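Local atomic coordinates of DNA protection during starvation protein (Mycobacterium smegmatis, PDB entry 2YW6), a protein that forms a hollow shell of twelve subunits, binds DNA and probably protects it from oxidative damage by oxidising iron and storing it as a ferric mineral. Residues Leu145-Phe148 with Gln149-Arg153. Sequence-based numbering, arbitrary orientation.
Sequences LEKF and QWFVR
L145, E146, K147 and F148 accept, through their carbonyl oxygens, regular i to i+4 alpha-helical hydrogen bonds from the backbone N atoms of Q149, W150, F151 and V152; the K147 O to F151 N bond is 3.2 Å long. Two side-chain pairs one turn apart follow the same spacing. On one flank the aliphatic part of K147 runs alongside the F151 ring, its CD 3.8 Å from CE2 of F151 and 3.9 Å from CZ. CG of F151 sits anti to its carbonyl carbon (chi1 -73°), which turns the ring back along the helix to the lysine, and K147 O stands over one face of the ring, offset toward the rim. On another flank the F148 ring, its CG anti to the backbone N (chi1 -174°), stands out from the helix, and V152 brings CG2, anti to its own carbonyl carbon, back toward it, approaching obliquely to 3.6 Å from CE2 of F148. The carboxylate of E146 bridges two arginines, R121 of the same chain and R71 of a second subunit. All this belongs to helix 132-155 of the ferritin-like four-helix bundle: F148 and F151 touch M53 on helix 47-75, Q149 packs on helix 102-127, and W150 meets A73 of the second subunit and R99 of a third.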
ATOM      1  N   LEU B 145      26.790   3.536  -9.437  1.00 34.40           N
ATOM      2  CA  LEU B 145      27.843   4.517  -9.172  1.00 31.94           C
ATOM      3  C   LEU B 145      28.150   5.329 -10.420  1.00 32.72           C
ATOM      4  O   LEU B 145      28.298   6.542 -10.355  1.00 33.54           O
ATOM      5  CB  LEU B 145      29.132   3.830  -8.722  1.00 30.27           C
ATOM      6  CG  LEU B 145      29.368   3.554  -7.235  1.00 28.58           C
ATOM      7  CD1 LEU B 145      28.159   4.009  -6.414  1.00 26.38           C
ATOM      8  CD2 LEU B 145      29.666   2.070  -7.038  1.00 24.72           C
ATOM      9  N   GLU B 146      28.254   4.656 -11.558  1.00 35.13           N
ATOM     10  CA  GLU B 146      28.550   5.338 -12.810  1.00 36.87           C
ATOM     11  C   GLU B 146      27.378   6.141 -13.355  1.00 36.98           C
ATOM     12  O   GLU B 146      27.567   7.226 -13.902  1.00 37.31           O
ATOM     13  CB  GLU B 146      29.021   4.325 -13.844  1.00 37.12           C
ATOM     14  CG  GLU B 146      30.468   3.946 -13.655  1.00 40.77           C
ATOM     15  CD  GLU B 146      30.853   2.717 -14.431  1.00 41.13           C
ATOM     16  OE1 GLU B 146      30.299   2.526 -15.537  1.00 41.43           O
ATOM     17  OE2 GLU B 146      31.716   1.958 -13.937  1.00 39.46           O
ATOM     18  N   LYS B 147      26.169   5.607 -13.216  1.00 38.14           N
ATOM     19  CA  LYS B 147      24.997   6.327 -13.677  1.00 38.19           C
ATOM     20  C   LYS B 147      24.885   7.627 -12.880  1.00 37.36           C
ATOM     21  O   LYS B 147      24.637   8.692 -13.435  1.00 40.91           O
ATOM     22  CB  LYS B 147      23.724   5.500 -13.476  1.00 36.85           C
ATOM     23  CG  LYS B 147      22.474   6.263 -13.898  1.00 35.26           C
ATOM     24  CD  LYS B 147      21.228   5.845 -13.133  1.00 35.95           C
ATOM     25  CE  LYS B 147      20.590   4.618 -13.742  1.00 35.68           C
ATOM     26  NZ  LYS B 147      19.194   4.423 -13.250  1.00 36.98           N
ATOM     27  N   PHE B 148      25.073   7.537 -11.572  1.00 34.74           N
ATOM     28  CA  PHE B 148      24.982   8.716 -10.727  1.00 34.53           C
ATOM     29  C   PHE B 148      25.964   9.816 -11.138  1.00 34.98           C
ATOM     30  O   PHE B 148      25.600  10.996 -11.173  1.00 33.63           O
ATOM     31  CB  PHE B 148      25.230   8.353  -9.261  1.00 31.10           C
ATOM     32  CG  PHE B 148      24.999   9.495  -8.321  1.00 27.91           C
ATOM     33  CD1 PHE B 148      23.708   9.847  -7.937  1.00 25.81           C
ATOM     34  CD2 PHE B 148      26.070  10.251  -7.856  1.00 25.67           C
ATOM     35  CE1 PHE B 148      23.488  10.934  -7.099  1.00 25.54           C
ATOM     36  CE2 PHE B 148      25.866  11.343  -7.018  1.00 27.10           C
ATOM     37  CZ  PHE B 148      24.574  11.690  -6.638  1.00 26.95           C
ATOM     38  N   GLN B 149      27.206   9.423 -11.428  1.00 36.32           N
ATOM     39  CA  GLN B 149      28.241  10.371 -11.825  1.00 37.94           C
ATOM     40  C   GLN B 149      27.784  11.089 -13.080  1.00 40.50           C
ATOM     41  O   GLN B 149      28.046  12.275 -13.264  1.00 38.00           O
ATOM     42  CB  GLN B 149      29.568   9.662 -12.105  1.00 38.71           C
ATOM     43  CG  GLN B 149      30.752  10.619 -12.194  1.00 44.26           C
ATOM     44  CD  GLN B 149      31.974  10.006 -12.864  1.00 46.11           C
ATOM     45  OE1 GLN B 149      33.111  10.418 -12.606  1.00 46.71           O
ATOM     46  NE2 GLN B 149      31.745   9.036 -13.740  1.00 44.89           N
ATOM     47  N   TRP B 150      27.103  10.365 -13.955  1.00 42.22           N
ATOM     48  CA  TRP B 150      26.617  10.987 -15.170  1.00 42.51           C
ATOM     49  C   TRP B 150      25.578  12.067 -14.868  1.00 41.73           C
ATOM     50  O   TRP B 150      25.595  13.133 -15.489  1.00 38.07           O
ATOM     51  CB  TRP B 150      26.017   9.959 -16.125  1.00 48.79           C
ATOM     52  CG  TRP B 150      25.382  10.646 -17.276  1.00 59.04           C
ATOM     53  CD1 TRP B 150      25.976  11.532 -18.125  1.00 61.77           C
ATOM     54  CD2 TRP B 150      24.003  10.586 -17.646  1.00 62.82           C
ATOM     55  NE1 TRP B 150      25.048  12.038 -19.000  1.00 65.84           N
ATOM     56  CE2 TRP B 150      23.829  11.479 -18.731  1.00 65.33           C
ATOM     57  CE3 TRP B 150      22.895   9.878 -17.171  1.00 65.01           C
ATOM     58  CZ2 TRP B 150      22.589  11.675 -19.344  1.00 67.04           C
ATOM     59  CZ3 TRP B 150      21.657  10.075 -17.783  1.00 66.75           C
ATOM     60  CH2 TRP B 150      21.515  10.967 -18.860  1.00 66.60           C
ATOM     61  N   PHE B 151      24.671  11.805 -13.931  1.00 39.66           N
ATOM     62  CA  PHE B 151      23.664  12.811 -13.593  1.00 39.80           C
ATOM     63  C   PHE B 151      24.380  14.036 -13.068  1.00 37.51           C
ATOM     64  O   PHE B 151      23.982  15.164 -13.337  1.00 36.60           O
ATOM     65  CB  PHE B 151      22.681  12.303 -12.534  1.00 44.58           C
ATOM     66  CG  PHE B 151      21.703  11.288 -13.048  1.00 52.19           C
ATOM     67  CD1 PHE B 151      21.395  11.217 -14.404  1.00 54.19           C
ATOM     68  CD2 PHE B 151      21.068  10.414 -12.175  1.00 56.46           C
ATOM     69  CE1 PHE B 151      20.473  10.289 -14.884  1.00 56.09           C
ATOM     70  CE2 PHE B 151      20.139   9.480 -12.648  1.00 58.17           C
ATOM     71  CZ  PHE B 151      19.845   9.420 -14.011  1.00 56.69           C
ATOM     72  N   VAL B 152      25.451  13.802 -12.318  1.00 34.87           N
ATOM     73  CA  VAL B 152      26.246  14.890 -11.764  1.00 32.38           C
ATOM     74  C   VAL B 152      26.869  15.682 -12.911  1.00 32.11           C
ATOM     75  O   VAL B 152      26.712  16.901 -12.988  1.00 31.81           O
ATOM     76  CB  VAL B 152      27.369  14.347 -10.827  1.00 32.00           C
ATOM     77  CG1 VAL B 152      28.213  15.494 -10.299  1.00 31.41           C
ATOM     78  CG2 VAL B 152      26.755  13.568  -9.656  1.00 29.68           C
ATOM     79  N   ARG B 153      27.568  14.985 -13.803  1.00 32.02           N
ATOM     80  CA  ARG B 153      28.217  15.617 -14.953  1.00 32.46           C
ATOM     81  C   ARG B 153      27.218  16.371 -15.829  1.00 33.31           C
ATOM     82  O   ARG B 153      27.534  17.438 -16.373  1.00 33.04           O
ATOM     83  CB  ARG B 153      28.940  14.563 -15.798  1.00 30.74           C
ATOM     84  CG  ARG B 153      30.026  13.856 -15.039  1.00 32.56           C
ATOM     85  CD  ARG B 153      30.633  12.706 -15.819  1.00 32.59           C
ATOM     86  NE  ARG B 153      31.954  12.385 -15.290  1.00 32.93           N
ATOM     87  CZ  ARG B 153      32.736  11.413 -15.746  1.00 34.55           C
ATOM     88  NH1 ARG B 153      32.323  10.648 -16.749  1.00 34.71           N
ATOM     89  NH2 ARG B 153      33.946  11.222 -15.215  1.00 34.89           N
TER